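PDB 6QGM: VirX1 from Cyanophage Syn10, which iodinates diverse substrates as a viral halogenase of the tryptophan halogenase family, probably with the help of a flavin cofactor. Local coordinates for residues I4-G12 with Q29-D37; V342-F350 with T361-L369. All blocks are in the same frame, centred on the assembly; numbering follows the deposited sequence.

Contact 1. Residues I4-G12 with Q29-D37; sequences IESVAIVGG and QLEIALIED
Val-7 and Ile-9 of strand 6-10 exchange backbone bonds with Glu-31, Ala-33 and Ile-35 of strand 31-36, forming the parallel pair of a beta-alpha-beta unit whose crossover is helix 14-26. This is the opening unit of a Rossmann-type fold, in keeping with the tryptophan halogenase family. The strand axes diverge by only 19°, and six N-H to carbonyl bonds run from Glu-5 to Gly-11. The last runs from Gly-11 N to Ile-35 O, 2.8 Å.

Packing is tight on the face that carries Val-7, Ile-9, Ile-32 and Leu-34, where helix 14-26 lies over the strands. Ile-9 uses two branches here. With CG1 anti to the carbonyl carbon (chi1 -58°), its CD1 reaches Ile-32 CG2 at 3.8 Å, while its CG2 meets Leu-34 CD1 at 3.9 Å. Toward the start of the pair, Leu-30 pushes CD1 to within 4.0 Å of Val-7 CG2 and lays CD2 against Ile-4. On the other face, buried Ile-35 spreads its CD1 over Val-10 CG2, at 4.3 Å, and over Ala-8 CB, beside the two small alanines Ala-8 and Ala-33.

The loose side is the part of the N-terminal end that carries Glu-5 and Glu-31, both exposed. Their like-charged carboxylates stay apart, Glu-5 OE1 5.6 Å from Glu-31 OE1, where solvent probably screens them. The backbone N-H groups of Glu-5 and Ser-6 are both bonded to Asp-220. At the C-terminal end, Gly-11 and Gly-12 open a glycine-rich turn consistent with the dinucleotide-binding GxGxxG motif. There Glu-36, whose OE1 accepts from Trp-17 NE1, brings that same oxygen to 3.7 Å from Gly-12 CA.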
ATOM      1  N   ILE B   4     -35.147  -3.675   6.071  1.00 61.06           N
ATOM      2  CA  ILE B   4     -35.729  -3.798   4.703  1.00 59.30           C
ATOM      3  C   ILE B   4     -36.607  -5.057   4.665  1.00 61.77           C
ATOM      4  O   ILE B   4     -36.024  -6.176   4.620  1.00 63.87           O
ATOM      5  CB  ILE B   4     -34.618  -3.873   3.637  1.00 57.27           C
ATOM      6  CG1 ILE B   4     -33.658  -2.688   3.717  1.00 56.74           C
ATOM      7  CG2 ILE B   4     -35.224  -4.007   2.244  1.00 57.51           C
ATOM      8  CD1 ILE B   4     -32.316  -2.926   3.072  1.00 56.48           C
ATOM      9  N   GLU B   5     -37.936  -4.901   4.698  1.00 60.99           N
ATOM     10  CA  GLU B   5     -38.891  -6.037   4.601  1.00 62.51           C
ATOM     11  C   GLU B   5     -39.500  -6.067   3.196  1.00 60.81           C
ATOM     12  O   GLU B   5     -39.748  -7.170   2.675  1.00 62.40           O
ATOM     13  CB  GLU B   5     -39.978  -5.946   5.667  1.00 64.97           C
ATOM     14  CG  GLU B   5     -39.437  -6.011   7.086  1.00 67.86           C
ATOM     15  CD  GLU B   5     -40.514  -6.143   8.156  1.00 70.97           C
ATOM     16  OE1 GLU B   5     -41.542  -5.432   8.036  1.00 72.62           O
ATOM     17  OE2 GLU B   5     -40.330  -6.944   9.120  1.00 73.10           O
ATOM     18  N   SER B   6     -39.755  -4.901   2.607  1.00 59.46           N
ATOM     19  CA  SER B   6     -40.377  -4.790   1.268  1.00 58.91           C
ATOM     20  C   SER B   6     -39.481  -3.957   0.358  1.00 56.90           C
ATOM     21  O   SER B   6     -38.811  -3.037   0.851  1.00 55.27           O
ATOM     22  CB  SER B   6     -41.753  -4.208   1.345  1.00 60.29           C
ATOM     23  OG  SER B   6     -41.692  -2.847   1.711  1.00 59.94           O
ATOM     24  N   VAL B   7     -39.508  -4.277  -0.932  1.00 56.63           N
ATOM     25  CA  VAL B   7     -38.657  -3.638  -1.972  1.00 56.48           C
ATOM     26  C   VAL B   7     -39.548  -3.278  -3.167  1.00 56.68           C
ATOM     27  O   VAL B   7     -40.370  -4.118  -3.569  1.00 58.86           O
ATOM     28  CB  VAL B   7     -37.484  -4.564  -2.340  1.00 55.35           C
ATOM     29  CG1 VAL B   7     -36.749  -4.093  -3.584  1.00 54.87           C
ATOM     30  CG2 VAL B   7     -36.514  -4.720  -1.175  1.00 55.31           C
ATOM     31  N   ALA B   8     -39.412  -2.053  -3.673  1.00 56.83           N
ATOM     32  CA  ALA B   8     -40.039  -1.562  -4.919  1.00 57.51           C
ATOM     33  C   ALA B   8     -38.942  -1.302  -5.958  1.00 56.38           C
ATOM     34  O   ALA B   8     -38.154  -0.358  -5.771  1.00 56.96           O
ATOM     35  CB  ALA B   8     -40.838  -0.317  -4.641  1.00 58.70           C
ATOM     36  N   ILE B   9     -38.880  -2.133  -7.000  1.00 56.84           N
ATOM     37  CA  ILE B   9     -37.945  -1.954  -8.147  1.00 58.63           C
ATOM     38  C   ILE B   9     -38.670  -1.125  -9.216  1.00 61.33           C
ATOM     39  O   ILE B   9     -39.740  -1.555  -9.661  1.00 61.13           O
ATOM     40  CB  ILE B   9     -37.472  -3.316  -8.681  1.00 58.89           C
ATOM     41  CG1 ILE B   9     -36.774  -4.130  -7.585  1.00 61.78           C
ATOM     42  CG2 ILE B   9     -36.566  -3.131  -9.884  1.00 57.88           C
ATOM     43  CD1 ILE B   9     -36.885  -5.635  -7.748  1.00 63.23           C
ATOM     44  N   VAL B  10     -38.125   0.032  -9.592  1.00 62.05           N
ATOM     45  CA  VAL B  10     -38.677   0.852 -10.704  1.00 64.02           C
ATOM     46  C   VAL B  10     -37.823   0.587 -11.945  1.00 65.44           C
ATOM     47  O   VAL B  10     -36.590   0.820 -11.882  1.00 65.49           O
ATOM     48  CB  VAL B  10     -38.721   2.348 -10.348  1.00 65.62           C
ATOM     49  CG1 VAL B  10     -39.344   3.190 -11.456  1.00 64.42           C
ATOM     50  CG2 VAL B  10     -39.446   2.576  -9.024  1.00 67.01           C
ATOM     51  N   GLY B  11     -38.468   0.103 -13.014  1.00 67.87           N
ATOM     52  CA  GLY B  11     -37.815  -0.279 -14.280  1.00 68.21           C
ATOM     53  C   GLY B  11     -37.883  -1.783 -14.498  1.00 69.65           C
ATOM     54  O   GLY B  11     -37.644  -2.544 -13.538  1.00 67.68           O
ATOM     55  N   GLY B  12     -38.170  -2.200 -15.727  1.00 72.96           N
ATOM     56  CA  GLY B  12     -38.367  -3.619 -16.070  1.00 74.92           C
ATOM     57  C   GLY B  12     -37.573  -4.050 -17.291  1.00 76.66           C
ATOM     58  O   GLY B  12     -38.161  -4.737 -18.155  1.00 82.50           O
ATOM     59  N   GLN B  29     -37.378 -13.811   2.342  1.00 72.02           N
ATOM     60  CA  GLN B  29     -37.999 -13.009   3.439  1.00 73.69           C
ATOM     61  C   GLN B  29     -38.599 -11.708   2.876  1.00 73.21           C
ATOM     62  O   GLN B  29     -39.521 -11.175   3.520  1.00 74.07           O
ATOM     63  CB  GLN B  29     -36.993 -12.745   4.574  1.00 74.46           C
ATOM     64  CG  GLN B  29     -35.940 -11.670   4.308  1.00 73.43           C
ATOM     65  CD  GLN B  29     -34.670 -12.175   3.655  1.00 75.79           C
ATOM     66  OE1 GLN B  29     -34.682 -13.123   2.862  1.00 77.41           O
ATOM     67  NE2 GLN B  29     -33.549 -11.528   3.967  1.00 76.11           N
ATOM     68  N   LEU B  30     -38.110 -11.205   1.732  1.00 71.27           N
ATOM     69  CA  LEU B  30     -38.548  -9.905   1.146  1.00 70.46           C
ATOM     70  C   LEU B  30     -39.912 -10.052   0.462  1.00 72.19           C
ATOM     71  O   LEU B  30     -40.126 -11.061  -0.235  1.00 71.13           O
ATOM     72  CB  LEU B  30     -37.528  -9.415   0.115  1.00 68.86           C
ATOM     73  CG  LEU B  30     -36.161  -9.000   0.652  1.00 69.10           C
ATOM     74  CD1 LEU B  30     -35.306  -8.460  -0.486  1.00 67.31           C
ATOM     75  CD2 LEU B  30     -36.298  -7.956   1.767  1.00 69.96           C
ATOM     76  N   GLU B  31     -40.771  -9.052   0.655  1.00 73.62           N
ATOM     77  CA  GLU B  31     -41.915  -8.710  -0.228  1.00 76.33           C
ATOM     78  C   GLU B  31     -41.348  -7.837  -1.350  1.00 74.63           C
ATOM     79  O   GLU B  31     -40.687  -6.830  -1.027  1.00 79.11           O
ATOM     80  CB  GLU B  31     -42.997  -7.940   0.540  1.00 81.12           C
ATOM     81  CG  GLU B  31     -43.253  -8.444   1.951  1.00 85.27           C
ATOM     82  CD  GLU B  31     -44.045  -7.470   2.808  1.00 88.12           C
ATOM     83  OE1 GLU B  31     -43.610  -6.314   2.951  1.00 83.46           O
ATOM     84  OE2 GLU B  31     -45.109  -7.866   3.322  1.00 94.90           O
ATOM     85  N   ILE B  32     -41.564  -8.207  -2.616  1.00 72.45           N
ATOM     86  CA  ILE B  32     -40.972  -7.500  -3.790  1.00 68.56           C
ATOM     87  C   ILE B  32     -42.078  -7.086  -4.759  1.00 68.77           C
ATOM     88  O   ILE B  32     -42.950  -7.931  -5.059  1.00 70.70           O
ATOM     89  CB  ILE B  32     -39.922  -8.384  -4.488  1.00 67.01           C
ATOM     90  CG1 ILE B  32     -38.872  -8.898  -3.498  1.00 65.52           C
ATOM     91  CG2 ILE B  32     -39.289  -7.638  -5.662  1.00 68.23           C
ATOM     92  CD1 ILE B  32     -38.062 -10.044  -4.037  1.00 64.75           C
ATOM     93  N   ALA B  33     -42.024  -5.840  -5.234  1.00 67.44           N
ATOM     94  CA  ALA B  33     -42.849  -5.338  -6.356  1.00 69.52           C
ATOM     95  C   ALA B  33     -41.917  -4.755  -7.417  1.00 69.37           C
ATOM     96  O   ALA B  33     -40.850  -4.197  -7.035  1.00 70.07           O
ATOM     97  CB  ALA B  33     -43.838  -4.321  -5.864  1.00 69.28           C
ATOM     98  N   LEU B  34     -42.268  -4.924  -8.698  1.00 71.48           N
ATOM     99  CA  LEU B  34     -41.563  -4.273  -9.835  1.00 73.33           C
ATOM    100  C   LEU B  34     -42.545  -3.407 -10.623  1.00 76.13           C
ATOM    101  O   LEU B  34     -43.544  -3.953 -11.131  1.00 78.37           O
ATOM    102  CB  LEU B  34     -40.914  -5.320 -10.742  1.00 72.05           C
ATOM    103  CG  LEU B  34     -39.963  -4.734 -11.785  1.00 72.89           C
ATOM    104  CD1 LEU B  34     -38.766  -5.631 -11.998  1.00 72.38           C
ATOM    105  CD2 LEU B  34     -40.677  -4.449 -13.098  1.00 74.95           C
ATOM    106  N   ILE B  35     -42.237  -2.111 -10.717  1.00 77.93           N
ATOM    107  CA  ILE B  35     -43.038  -1.087 -11.444  1.00 79.00           C
ATOM    108  C   ILE B  35     -42.411  -0.905 -12.826  1.00 80.49           C
ATOM    109  O   ILE B  35     -41.212  -0.545 -12.905  1.00 79.84           O
ATOM    110  CB  ILE B  35     -43.084   0.224 -10.639  1.00 79.45           C
ATOM    111  CG1 ILE B  35     -43.800   0.031  -9.297  1.00 79.18           C
ATOM    112  CG2 ILE B  35     -43.704   1.336 -11.456  1.00 81.67           C
ATOM    113  CD1 ILE B  35     -43.284   0.915  -8.198  1.00 79.16           C
ATOM    114  N   GLU B  36     -43.203  -1.159 -13.864  1.00 82.27           N
ATOM    115  CA  GLU B  36     -42.770  -1.154 -15.283  1.00 83.94           C
ATOM    116  C   GLU B  36     -43.820  -0.345 -16.046  1.00 85.58           C
ATOM    117  O   GLU B  36     -45.009  -0.511 -15.737  1.00 86.60           O
ATOM    118  CB  GLU B  36     -42.583  -2.611 -15.709  1.00 84.27           C
ATOM    119  CG  GLU B  36     -42.648  -2.878 -17.199  1.00 88.22           C
ATOM    120  CD  GLU B  36     -42.633  -4.366 -17.517  1.00 92.72           C
ATOM    121  OE1 GLU B  36     -41.568  -4.982 -17.372  1.00 90.52           O
ATOM    122  OE2 GLU B  36     -43.697  -4.926 -17.903  1.00102.45           O
ATOM    123  N   ASP B  37     -43.396   0.563 -16.931  1.00 85.21           N
ATOM    124  CA  ASP B  37     -44.281   1.415 -17.770  1.00 85.56           C
ATOM    125  C   ASP B  37     -44.612   0.635 -19.040  1.00 86.35           C
ATOM    126  O   ASP B  37     -43.724   0.389 -19.855  1.00 86.79           O
ATOM    127  CB  ASP B  37     -43.608   2.744 -18.108  1.00 85.30           C
ATOM    128  CG  ASP B  37     -44.497   3.747 -18.828  1.00 89.10           C
ATOM    129  OD1 ASP B  37     -45.362   3.306 -19.633  1.00 92.01           O
ATOM    130  OD2 ASP B  37     -44.314   4.970 -18.571  1.00 88.29           O
TER

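Contact 2. Residues V342-F350 with T361-L369; sequences VGIGLSYGF and TTHENIENL
Thr-361, in the first turn of helix 360-373, points its hydroxyl at two carbonyls of segment 342-350. OG1 lies anti to the backbone N (chi1 -179°), which brings it within hydrogen-bonding distance of both, 3.0 Å from Gly-345 O and 3.2 Å from Gly-349 O. The same oxygen sits at the edge of the Tyr-348 ring, near its plane and 3.6 Å from CD2. Gly-345 O also accepts the backbone N-H groups of Tyr-348 and Gly-349; this carbonyl closes the turn 345-349 on itself and also faces the threonine hydroxyl.

One turn further along the helix, Asn-365 sends its amide to the end of strand 341-343. Its CG stands anti to the carbonyl carbon (chi1 -78°), which turns ND2 to Gly-343 O. The bond spans 3.1 Å, with the acceptor close to the amide plane, and the amide is inclined 46° to the Tyr-348 ring. Thr-362 instead turns OG1 past Gly-345 CA to bond with Ser-15 OG, and its CG2 rests against Ile-344.

Ile-344 supplies the apolar part. Its CG2, anti to the backbone N, abuts Ile-366 CG1 at 3.8 Å, while CD1 reaches on to Leu-369 CD2 at 4.1 Å; the isoleucine crosses both partners at about a right angle.

The loop leads out of strand 341-343, which pairs with strand 221-224, and into the short, weakly bonded strand 349-350. Helix 14-26 packs on Ile-344 and Ile-366, and Cys-392 of helix 382-408 touches Tyr-348 and Asn-365.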
ATOM      1  N   VAL B 342     -31.502   2.727  -4.054  1.00 61.63           N
ATOM      2  CA  VAL B 342     -30.259   2.121  -4.621  1.00 61.29           C
ATOM      3  C   VAL B 342     -30.334   2.157  -6.141  1.00 59.54           C
ATOM      4  O   VAL B 342     -31.328   1.659  -6.672  1.00 59.74           O
ATOM      5  CB  VAL B 342     -30.053   0.663  -4.168  1.00 62.10           C
ATOM      6  CG1 VAL B 342     -28.709   0.121  -4.619  1.00 61.91           C
ATOM      7  CG2 VAL B 342     -30.192   0.513  -2.671  1.00 63.68           C
ATOM      8  N   GLY B 343     -29.289   2.663  -6.790  1.00 60.08           N
ATOM      9  CA  GLY B 343     -29.095   2.577  -8.247  1.00 62.33           C
ATOM     10  C   GLY B 343     -28.512   1.234  -8.638  1.00 64.71           C
ATOM     11  O   GLY B 343     -27.451   0.861  -8.076  1.00 64.88           O
ATOM     12  N   ILE B 344     -29.197   0.513  -9.532  1.00 66.52           N
ATOM     13  CA  ILE B 344     -28.725  -0.772 -10.137  1.00 66.55           C
ATOM     14  C   ILE B 344     -28.797  -0.621 -11.659  1.00 65.60           C
ATOM     15  O   ILE B 344     -29.888  -0.329 -12.175  1.00 68.01           O
ATOM     16  CB  ILE B 344     -29.551  -1.976  -9.626  1.00 68.57           C
ATOM     17  CG1 ILE B 344     -29.500  -2.063  -8.093  1.00 68.55           C
ATOM     18  CG2 ILE B 344     -29.113  -3.277 -10.297  1.00 69.19           C
ATOM     19  CD1 ILE B 344     -29.758  -3.427  -7.508  1.00 69.27           C
ATOM     20  N   GLY B 345     -27.668  -0.790 -12.336  1.00 66.42           N
ATOM     21  CA  GLY B 345     -27.526  -0.651 -13.797  1.00 68.59           C
ATOM     22  C   GLY B 345     -27.146   0.769 -14.186  1.00 70.24           C
ATOM     23  O   GLY B 345     -26.391   1.421 -13.436  1.00 72.30           O
ATOM     24  N   LEU B 346     -27.678   1.252 -15.307  1.00 69.93           N
ATOM     25  CA  LEU B 346     -27.235   2.514 -15.944  1.00 68.81           C
ATOM     26  C   LEU B 346     -27.686   3.719 -15.112  1.00 68.57           C
ATOM     27  O   LEU B 346     -27.062   4.781 -15.262  1.00 69.19           O
ATOM     28  CB  LEU B 346     -27.779   2.570 -17.376  1.00 70.30           C
ATOM     29  CG  LEU B 346     -27.337   1.433 -18.310  1.00 68.85           C
ATOM     30  CD1 LEU B 346     -27.265   1.934 -19.746  1.00 69.02           C
ATOM     31  CD2 LEU B 346     -25.989   0.837 -17.918  1.00 65.92           C
ATOM     32  N   SER B 347     -28.690   3.558 -14.246  1.00 66.27           N
ATOM     33  CA  SER B 347     -29.144   4.590 -13.278  1.00 63.46           C
ATOM     34  C   SER B 347     -27.986   4.986 -12.351  1.00 62.07           C
ATOM     35  O   SER B 347     -27.966   6.146 -11.897  1.00 65.00           O
ATOM     36  CB  SER B 347     -30.325   4.106 -12.484  1.00 63.48           C
ATOM     37  OG  SER B 347     -29.997   2.919 -11.795  1.00 63.91           O
ATOM     38  N   TYR B 348     -27.062   4.057 -12.071  1.00 58.75           N
ATOM     39  CA  TYR B 348     -25.871   4.318 -11.215  1.00 56.38           C
ATOM     40  C   TYR B 348     -24.668   4.700 -12.080  1.00 55.63           C
ATOM     41  O   TYR B 348     -24.090   5.796 -11.860  1.00 59.10           O
ATOM     42  CB  TYR B 348     -25.504   3.135 -10.317  1.00 54.38           C
ATOM     43  CG  TYR B 348     -24.109   3.260  -9.756  1.00 54.80           C
ATOM     44  CD1 TYR B 348     -23.787   4.267  -8.867  1.00 54.75           C
ATOM     45  CD2 TYR B 348     -23.095   2.411 -10.146  1.00 55.93           C
ATOM     46  CE1 TYR B 348     -22.512   4.425  -8.359  1.00 54.89           C
ATOM     47  CE2 TYR B 348     -21.803   2.547  -9.664  1.00 55.35           C
ATOM     48  CZ  TYR B 348     -21.505   3.556  -8.764  1.00 55.93           C
ATOM     49  OH  TYR B 348     -20.229   3.673  -8.277  1.00 53.69           O
ATOM     50  N   GLY B 349     -24.270   3.827 -13.008  1.00 53.63           N
ATOM     51  CA  GLY B 349     -23.001   3.984 -13.758  1.00 54.07           C
ATOM     52  C   GLY B 349     -23.000   3.216 -15.067  1.00 55.19           C
ATOM     53  O   GLY B 349     -23.877   2.337 -15.278  1.00 59.52           O
ATOM     54  N   PHE B 350     -22.048   3.549 -15.932  1.00 55.75           N
ATOM     55  CA  PHE B 350     -21.884   2.941 -17.270  1.00 56.94           C
ATOM     56  C   PHE B 350     -20.451   3.207 -17.743  1.00 57.69           C
ATOM     57  O   PHE B 350     -19.987   4.356 -17.652  1.00 67.59           O
ATOM     58  CB  PHE B 350     -22.963   3.494 -18.209  1.00 56.35           C
ATOM     59  CG  PHE B 350     -22.795   3.125 -19.660  1.00 56.29           C
ATOM     60  CD1 PHE B 350     -21.957   3.852 -20.488  1.00 54.48           C
ATOM     61  CD2 PHE B 350     -23.464   2.036 -20.201  1.00 55.98           C
ATOM     62  CE1 PHE B 350     -21.809   3.509 -21.826  1.00 53.15           C
ATOM     63  CE2 PHE B 350     -23.304   1.692 -21.534  1.00 53.49           C
ATOM     64  CZ  PHE B 350     -22.488   2.434 -22.342  1.00 51.95           C
ATOM     65  N   THR B 361     -22.069  -3.046 -13.714  1.00 73.68           N
ATOM     66  CA  THR B 361     -22.819  -2.069 -12.887  1.00 72.15           C
ATOM     67  C   THR B 361     -24.075  -2.745 -12.301  1.00 71.16           C
ATOM     68  O   THR B 361     -24.526  -2.299 -11.228  1.00 69.85           O
ATOM     69  CB  THR B 361     -23.061  -0.802 -13.725  1.00 72.55           C
ATOM     70  OG1 THR B 361     -23.766   0.135 -12.916  1.00 71.07           O
ATOM     71  CG2 THR B 361     -23.828  -1.060 -15.008  1.00 72.33           C
ATOM     72  N   THR B 362     -24.621  -3.780 -12.960  1.00 70.71           N
ATOM     73  CA  THR B 362     -25.902  -4.445 -12.588  1.00 68.77           C
ATOM     74  C   THR B 362     -25.661  -5.632 -11.637  1.00 71.20           C
ATOM     75  O   THR B 362     -26.123  -5.513 -10.483  1.00 70.65           O
ATOM     76  CB  THR B 362     -26.716  -4.849 -13.821  1.00 65.92           C
ATOM     77  OG1 THR B 362     -26.804  -3.699 -14.665  1.00 62.70           O
ATOM     78  CG2 THR B 362     -28.099  -5.367 -13.487  1.00 63.87           C
ATOM     79  N   HIS B 363     -25.016  -6.728 -12.073  1.00 70.36           N
ATOM     80  CA  HIS B 363     -24.956  -7.992 -11.273  1.00 70.78           C
ATOM     81  C   HIS B 363     -24.073  -7.790 -10.036  1.00 69.03           C
ATOM     82  O   HIS B 363     -24.382  -8.421  -9.015  1.00 71.11           O
ATOM     83  CB  HIS B 363     -24.560  -9.258 -12.068  1.00 71.75           C
ATOM     84  CG  HIS B 363     -23.394  -9.112 -12.987  1.00 73.30           C
ATOM     85  ND1 HIS B 363     -23.439  -9.545 -14.298  1.00 75.53           N
ATOM     86  CD2 HIS B 363     -22.177  -8.553 -12.821  1.00 74.30           C
ATOM     87  CE1 HIS B 363     -22.297  -9.272 -14.894  1.00 76.63           C
ATOM     88  NE2 HIS B 363     -21.507  -8.663 -14.007  1.00 76.20           N
ATOM     89  N   GLU B 364     -23.048  -6.933 -10.103  1.00 67.27           N
ATOM     90  CA  GLU B 364     -22.193  -6.584  -8.945  1.00 66.84           C
ATOM     91  C   GLU B 364     -23.068  -5.954  -7.861  1.00 65.02           C
ATOM     92  O   GLU B 364     -23.051  -6.450  -6.720  1.00 67.56           O
ATOM     93  CB  GLU B 364     -21.046  -5.667  -9.381  1.00 69.83           C
ATOM     94  CG  GLU B 364     -20.285  -5.017  -8.236  1.00 71.67           C
ATOM     95  CD  GLU B 364     -19.348  -5.914  -7.449  1.00 74.64           C
ATOM     96  OE1 GLU B 364     -19.154  -7.118  -7.824  1.00 77.80           O
ATOM     97  OE2 GLU B 364     -18.802  -5.407  -6.464  1.00 79.09           O
ATOM     98  N   ASN B 365     -23.819  -4.911  -8.196  1.00 63.51           N
ATOM     99  CA  ASN B 365     -24.701  -4.207  -7.224  1.00 63.54           C
ATOM    100  C   ASN B 365     -25.782  -5.169  -6.714  1.00 62.52           C
ATOM    101  O   ASN B 365     -26.107  -5.088  -5.521  1.00 63.93           O
ATOM    102  CB  ASN B 365     -25.268  -2.909  -7.795  1.00 64.19           C
ATOM    103  CG  ASN B 365     -24.235  -1.797  -7.769  1.00 68.00           C
ATOM    104  OD1 ASN B 365     -23.058  -2.057  -7.521  1.00 70.19           O
ATOM    105  ND2 ASN B 365     -24.658  -0.566  -8.017  1.00 66.56           N
ATOM    106  N   ILE B 366     -26.304  -6.059  -7.561  1.00 58.50           N
ATOM    107  CA  ILE B 366     -27.352  -7.039  -7.158  1.00 55.90           C
ATOM    108  C   ILE B 366     -26.750  -7.980  -6.114  1.00 55.20           C
ATOM    109  O   ILE B 366     -27.369  -8.138  -5.048  1.00 54.44           O
ATOM    110  CB  ILE B 366     -27.939  -7.796  -8.366  1.00 55.56           C
ATOM    111  CG1 ILE B 366     -28.765  -6.869  -9.267  1.00 55.29           C
ATOM    112  CG2 ILE B 366     -28.759  -8.990  -7.891  1.00 54.39           C
ATOM    113  CD1 ILE B 366     -29.189  -7.471 -10.579  1.00 54.43           C
ATOM    114  N   GLU B 367     -25.580  -8.560  -6.403  1.00 56.59           N
ATOM    115  CA  GLU B 367     -24.897  -9.539  -5.508  1.00 58.20           C
ATOM    116  C   GLU B 367     -24.508  -8.859  -4.191  1.00 56.42           C
ATOM    117  O   GLU B 367     -24.693  -9.496  -3.141  1.00 57.34           O
ATOM    118  CB  GLU B 367     -23.764 -10.264  -6.219  1.00 61.48           C
ATOM    119  CG  GLU B 367     -22.548  -9.464  -6.593  1.00 67.68           C
ATOM    120  CD  GLU B 367     -21.592 -10.177  -7.557  1.00 71.94           C
ATOM    121  OE1 GLU B 367     -22.058 -11.069  -8.334  1.00 73.63           O
ATOM    122  OE2 GLU B 367     -20.368  -9.826  -7.544  1.00 75.35           O
ATOM    123  N   ASN B 368     -24.061  -7.605  -4.238  1.00 55.09           N
ATOM    124  CA  ASN B 368     -23.686  -6.800  -3.037  1.00 54.52           C
ATOM    125  C   ASN B 368     -24.929  -6.456  -2.196  1.00 53.58           C
ATOM    126  O   ASN B 368     -24.820  -6.409  -0.948  1.00 54.78           O
ATOM    127  CB  ASN B 368     -22.888  -5.551  -3.417  1.00 52.04           C
ATOM    128  CG  ASN B 368     -21.524  -5.862  -3.976  1.00 51.97           C
ATOM    129  OD1 ASN B 368     -21.086  -7.009  -3.945  1.00 54.43           O
ATOM    130  ND2 ASN B 368     -20.852  -4.849  -4.498  1.00 55.48           N
ATOM    131  N   LEU B 369     -26.072  -6.242  -2.838  1.00 53.50           N
ATOM    132  CA  LEU B 369     -27.358  -5.970  -2.142  1.00 55.21           C
ATOM    133  C   LEU B 369     -27.855  -7.253  -1.466  1.00 55.87           C
ATOM    134  O   LEU B 369     -28.217  -7.181  -0.273  1.00 56.90           O
ATOM    135  CB  LEU B 369     -28.379  -5.457  -3.158  1.00 56.25           C
ATOM    136  CG  LEU B 369     -29.683  -4.959  -2.554  1.00 58.23           C
ATOM    137  CD1 LEU B 369     -29.406  -3.841  -1.551  1.00 58.34           C
ATOM    138  CD2 LEU B 369     -30.629  -4.512  -3.662  1.00 58.11           C
TER

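How the contacts relate
The two contacts come in series along the chain, with contact 1 complete near the N-terminus long before contact 2 begins. Their centres are 15 Å apart and their nearest atoms about 6 Å, so they do not touch. They share the mixed eight-stranded sheet, in which strand 221-224 separates strand 6-10 of contact 1 from strand 341-343 of contact 2. Helix 14-26, the crossover of contact 1, also packs on the apolar side chains of contact 2, and its Ser-15 bonds to Thr-362. A distant part of the sequence thus adds a strand and a helix to the Rossmann-type core, with Ile-344 near the putative dinucleotide-binding glycines.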